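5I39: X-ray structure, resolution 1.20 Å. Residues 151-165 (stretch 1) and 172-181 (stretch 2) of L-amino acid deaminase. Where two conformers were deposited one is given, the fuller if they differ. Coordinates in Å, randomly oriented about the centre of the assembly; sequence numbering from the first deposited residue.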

# COMPACT_ATOMS: atom_id res chain seq x y z
N PHE A 151 3.78 13.99 15.64
CA PHE A 151 2.86 12.88 15.86
C PHE A 151 1.50 13.49 16.19
O PHE A 151 1.42 14.42 16.99
CB PHE A 151 3.42 12.08 17.04
CG PHE A 151 2.68 10.80 17.38
CD1 PHE A 151 2.30 9.88 16.39
CD2 PHE A 151 2.44 10.47 18.71
CE1 PHE A 151 1.67 8.70 16.74
CE2 PHE A 151 1.81 9.29 19.06
CZ PHE A 151 1.43 8.40 18.07
N LYS A 152 0.44 12.96 15.57
CA LYS A 152 -0.90 13.58 15.65
C LYS A 152 -2.01 12.60 16.05
O LYS A 152 -3.18 12.82 15.72
CB LYS A 152 -1.22 14.30 14.34
CG LYS A 152 -0.22 15.41 14.02
CD LYS A 152 -0.81 16.58 13.26
CE LYS A 152 0.10 17.80 13.32
NZ LYS A 152 -0.33 18.83 14.31
N THR A 153 -1.65 11.58 16.81
CA THR A 153 -2.60 10.57 17.27
C THR A 153 -2.88 10.77 18.75
O THR A 153 -1.95 10.93 19.55
CB THR A 153 -2.05 9.18 17.00
OG1 THR A 153 -1.81 9.07 15.60
CG2 THR A 153 -3.04 8.10 17.42
N ARG A 154 -4.16 10.75 19.12
CA ARG A 154 -4.57 11.05 20.48
C ARG A 154 -5.97 10.53 20.75
O ARG A 154 -6.75 10.30 19.83
CB ARG A 154 -4.49 12.56 20.73
CG ARG A 154 -5.33 13.40 19.79
CD ARG A 154 -5.00 14.88 19.90
NE ARG A 154 -5.65 15.59 18.80
CZ ARG A 154 -6.92 15.97 18.76
NH1 ARG A 154 -7.73 15.80 19.81
NH2 ARG A 154 -7.40 16.55 17.66
N ILE A 155 -6.27 10.36 22.03
CA ILE A 155 -7.58 9.87 22.47
C ILE A 155 -8.56 11.05 22.53
O ILE A 155 -8.24 12.09 23.10
CB ILE A 155 -7.48 9.19 23.85
CG1 ILE A 155 -6.54 7.98 23.81
CG2 ILE A 155 -8.86 8.79 24.39
CD1 ILE A 155 -7.01 6.79 22.99
N ILE A 156 -9.75 10.85 21.97
CA ILE A 156 -10.79 11.88 21.98
C ILE A 156 -12.11 11.39 22.58
O ILE A 156 -12.43 10.20 22.55
CB ILE A 156 -11.04 12.49 20.58
CG1 ILE A 156 -11.57 11.44 19.58
CG2 ILE A 156 -9.76 13.15 20.08
CD1 ILE A 156 -12.03 12.04 18.27
N GLU A 157 -12.83 12.36 23.12
CA GLU A 157 -14.15 12.18 23.75
C GLU A 157 -14.97 13.43 23.48
O GLU A 157 -14.44 14.43 23.01
CB GLU A 157 -14.02 12.03 25.26
CG GLU A 157 -13.21 10.85 25.77
CD GLU A 157 -12.87 10.99 27.24
OE1 GLU A 157 -12.21 11.99 27.61
OE2 GLU A 157 -13.26 10.11 28.03
N GLY A 158 -16.25 13.39 23.82
CA GLY A 158 -17.09 14.58 23.78
C GLY A 158 -17.29 15.17 22.40
O GLY A 158 -17.36 14.44 21.41
N ALA A 159 -17.35 16.50 22.34
CA ALA A 159 -17.74 17.22 21.12
C ALA A 159 -16.92 16.83 19.89
O ALA A 159 -17.48 16.60 18.82
CB ALA A 159 -17.66 18.72 21.34
N GLU A 160 -15.60 16.74 20.04
CA GLU A 160 -14.75 16.40 18.90
C GLU A 160 -15.07 15.01 18.35
O GLU A 160 -15.15 14.82 17.13
CB GLU A 160 -13.27 16.49 19.27
CG GLU A 160 -12.35 16.43 18.06
CD GLU A 160 -10.89 16.65 18.40
OE1 GLU A 160 -10.48 16.48 19.57
OE2 GLU A 160 -10.13 16.98 17.47
N LEU A 161 -15.27 14.05 19.24
CA LEU A 161 -15.67 12.70 18.83
C LEU A 161 -17.06 12.69 18.18
O LEU A 161 -17.26 12.07 17.14
CB LEU A 161 -15.64 11.74 20.02
CG LEU A 161 -16.06 10.30 19.73
CD1 LEU A 161 -15.19 9.65 18.68
CD2 LEU A 161 -16.03 9.49 21.02
N ASN A 162 -18.00 13.38 18.81
CA ASN A 162 -19.37 13.44 18.31
C ASN A 162 -19.45 14.00 16.89
O ASN A 162 -20.25 13.54 16.08
CB ASN A 162 -20.25 14.27 19.24
CG ASN A 162 -20.38 13.66 20.62
OD1 ASN A 162 -20.20 12.46 20.81
ND2 ASN A 162 -20.70 14.49 21.61
N GLN A 163 -18.61 14.99 16.59
CA GLN A 163 -18.55 15.58 15.25
C GLN A 163 -18.05 14.56 14.22
O GLN A 163 -18.61 14.47 13.12
CB GLN A 163 -17.70 16.85 15.26
CG GLN A 163 -17.52 17.54 13.90
CD GLN A 163 -18.82 17.90 13.21
OE1 GLN A 163 -19.82 18.22 13.86
NE2 GLN A 163 -18.82 17.87 11.88
N ARG A 164 -17.03 13.78 14.58
CA ARG A 164 -16.49 12.75 13.69
C ARG A 164 -17.47 11.59 13.46
O ARG A 164 -17.42 10.94 12.42
CB ARG A 164 -15.18 12.17 14.22
CG ARG A 164 -14.03 13.14 14.43
CD ARG A 164 -13.56 13.85 13.17
NE ARG A 164 -12.95 12.95 12.18
CZ ARG A 164 -12.15 13.34 11.19
NH1 ARG A 164 -11.81 14.61 11.01
NH2 ARG A 164 -11.67 12.43 10.35
N LEU A 165 -18.34 11.33 14.43
CA LEU A 165 -19.31 10.24 14.35
C LEU A 165 -20.75 10.75 14.26
O LEU A 165 -21.68 10.10 14.73
CB LEU A 165 -19.13 9.30 15.54
CG LEU A 165 -17.75 8.65 15.67
CD1 LEU A 165 -17.68 7.83 16.94
CD2 LEU A 165 -17.42 7.78 14.47
N TRP A 172 -21.25 6.35 21.03
CA TRP A 172 -19.83 6.03 21.21
C TRP A 172 -19.21 7.11 22.10
O TRP A 172 -19.48 8.29 21.92
CB TRP A 172 -19.10 5.97 19.86
CG TRP A 172 -19.72 5.02 18.88
CD1 TRP A 172 -20.42 5.35 17.76
CD2 TRP A 172 -19.71 3.60 18.94
NE1 TRP A 172 -20.84 4.22 17.11
CE2 TRP A 172 -20.42 3.12 17.81
CE3 TRP A 172 -19.17 2.67 19.84
CZ2 TRP A 172 -20.60 1.76 17.56
CZ3 TRP A 172 -19.35 1.31 19.58
CH2 TRP A 172 -20.06 0.87 18.45
N LYS A 173 -18.41 6.68 23.06
CA LYS A 173 -17.90 7.56 24.13
C LYS A 173 -16.42 7.94 24.03
O LYS A 173 -16.03 8.98 24.55
CB LYS A 173 -18.14 6.90 25.49
CG LYS A 173 -19.60 6.72 25.85
CD LYS A 173 -20.30 8.04 26.12
CE LYS A 173 -21.69 7.85 26.68
NZ LYS A 173 -22.35 9.13 27.04
N ILE A 174 -15.61 7.12 23.37
CA ILE A 174 -14.17 7.33 23.37
C ILE A 174 -13.56 6.68 22.14
O ILE A 174 -14.05 5.66 21.66
CB ILE A 174 -13.54 6.79 24.69
CG1 ILE A 174 -12.10 7.28 24.85
CG2 ILE A 174 -13.61 5.26 24.77
CD1 ILE A 174 -11.61 7.21 26.28
N ALA A 175 -12.50 7.28 21.62
CA ALA A 175 -11.82 6.73 20.44
C ALA A 175 -10.39 7.20 20.34
O ALA A 175 -10.04 8.27 20.86
CB ALA A 175 -12.57 7.10 19.17
N GLY A 176 -9.58 6.41 19.65
CA GLY A 176 -8.27 6.85 19.21
C GLY A 176 -8.39 7.57 17.88
O GLY A 176 -8.95 7.02 16.93
N PHE A 177 -7.87 8.79 17.83
CA PHE A 177 -7.98 9.66 16.66
C PHE A 177 -6.61 9.88 16.06
O PHE A 177 -5.78 10.58 16.64
CB PHE A 177 -8.60 11.00 17.08
CG PHE A 177 -8.86 11.98 15.95
CD1 PHE A 177 -9.29 11.57 14.68
CD2 PHE A 177 -8.75 13.34 16.20
CE1 PHE A 177 -9.56 12.51 13.69
CE2 PHE A 177 -9.02 14.28 15.21
CZ PHE A 177 -9.42 13.86 13.96
N GLU A 178 -6.35 9.27 14.91
CA GLU A 178 -5.14 9.54 14.15
C GLU A 178 -5.52 10.69 13.23
O GLU A 178 -6.05 10.48 12.14
CB GLU A 178 -4.68 8.31 13.38
CG GLU A 178 -3.42 8.53 12.56
CD GLU A 178 -2.79 7.26 12.03
OE1 GLU A 178 -3.00 6.17 12.61
OE2 GLU A 178 -2.03 7.36 11.04
N GLU A 179 -5.30 11.91 13.71
CA GLU A 179 -5.85 13.10 13.05
C GLU A 179 -5.33 13.27 11.63
O GLU A 179 -6.04 13.77 10.77
CB GLU A 179 -5.59 14.36 13.88
CG GLU A 179 -6.23 15.60 13.24
CD GLU A 179 -6.42 16.78 14.18
OE1 GLU A 179 -5.74 16.86 15.22
OE2 GLU A 179 -7.26 17.65 13.87
N ASP A 180 -4.09 12.86 11.40
CA ASP A 180 -3.46 13.00 10.09
C ASP A 180 -3.44 11.71 9.28
O ASP A 180 -2.62 11.57 8.38
CB ASP A 180 -2.05 13.56 10.25
CG ASP A 180 -1.09 12.58 10.88
OD1 ASP A 180 -1.55 11.68 11.63
OD2 ASP A 180 0.12 12.71 10.62
N SER A 181 -4.33 10.76 9.57
CA SER A 181 -4.40 9.56 8.75
C SER A 181 -4.64 9.94 7.30
O SER A 181 -5.35 10.92 7.01
CB SER A 181 -5.51 8.62 9.21
OG SER A 181 -6.78 9.18 8.93
O HOH W 1 -0.15 10.60 13.88
O HOH W 2 -3.81 15.49 16.63
O HOH W 3 -1.26 6.59 14.78
O HOH W 4 -15.61 8.74 27.41
O HOH W 5 -17.64 11.17 24.78
O HOH W 6 -19.85 10.84 23.07

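Strand 175-178 of stretch 2 pairs antiparallel with strand 153-156 of stretch 1, and a type I turn follows. The helix of stretch 1 packs against the start of stretch 2 and against one face of the two-stranded sheet.

Trp-172 points its CA-CB bond toward stretch 1. Trp-172 CB lies 3.7 Å from Leu-165 CD1, an apolar contact just past the end of the helix. Its carbonyl meets stretch 1 through water. Water 6 donates to both Trp-172 O and Asn-162 OD1, at 2.8 Å each.

The CA-CB bond of Lys-173 points away from stretch 1, and the residue contributes through its backbone. Two waters donate to its carbonyl. Water 4 lies 2.9 Å from Lys-173 O and 2.8 Å from Glu-157 OE2. Water 5 lies 2.7 Å from Lys-173 O and accepts from Gly-158 N at 2.8 Å. Gly-158 has a positive phi, which by itself favours glycine. Leu-161 CD2 packs on the backbone here, 3.4 Å from both Lys-173 C and Ile-174 N.

Ile-174 meets Ile-155 through an apolar contact, Ile-174 CG1 to Ile-155 CG2, at 3.6 Å. Ile-174 CA also makes a CA-H...O contact with Ile-156 O at 3.5 Å.

Ala-175 pairs with Ile-156 through two hydrogen bonds. Ile-156 N donates to Ala-175 O at 2.8 Å, and Ala-175 N donates to Ile-156 O at 3.1 Å. The methyl group lies on the same face as Ile-156. There Ala-175 CB is 3.7 Å from Leu-161 CD1, so the helix covers the sheet at this point.

Gly-176 sits opposite Ile-155 in a non-hydrogen-bonded pair, with the CA atoms 4.5 Å apart. Ile-155 CD1 reaches to 4.0 Å from Gly-176 CA, on the side where a side chain would project.

Phe-177 has the largest area covered by stretch 1. Its backbone pairs with Arg-154. Phe-177 N donates to Arg-154 O at 2.7 Å, and Arg-154 N donates to Phe-177 O at 3.0 Å. The side chain lies among aliphatic and charged groups. Ile-156 CD1 is 3.8 Å from Phe-177 CB. Arg-164 lays one face of its guanidinium over Phe-177 CE1, with Arg-164 CZ 3.7 Å from that atom. Arg-154 NH2 approaches the ring edge, 3.7 Å from Phe-177 CE2.

Glu-178 pairs with Thr-153 without direct hydrogen bonds; the CA atoms are 4.2 Å apart. Water 3 joins their side chains, 2.7 Å from Thr-153 OG1 and, in a weak bond, 2.8 Å from Glu-178 OE1.

Glu-179 N donates to Lys-152 O at 3.1 Å. Its carboxylate forms a salt bridge with Arg-154, Arg-154 NH2 to Glu-179 OE1, at 3.0 Å. Arg-154 NH2 also forms a salt bridge with Glu-160 OE2 at 2.8 Å, so one guanidinium, on the strand of stretch 1, ties the helix residue Glu-160 to Glu-179, just past the strand of stretch 2. Water 2 adds to this network, donating to Glu-179 OE1 and Lys-152 O and accepting from Arg-154 NE.

Asp-180 lies within a type I turn from Glu-178 to Ser-181. Water 1 donates to Asp-180 OD1 at 2.9 Å and accepts from Lys-152 N at 3.0 Å. Ser-181 makes no contact with stretch 1.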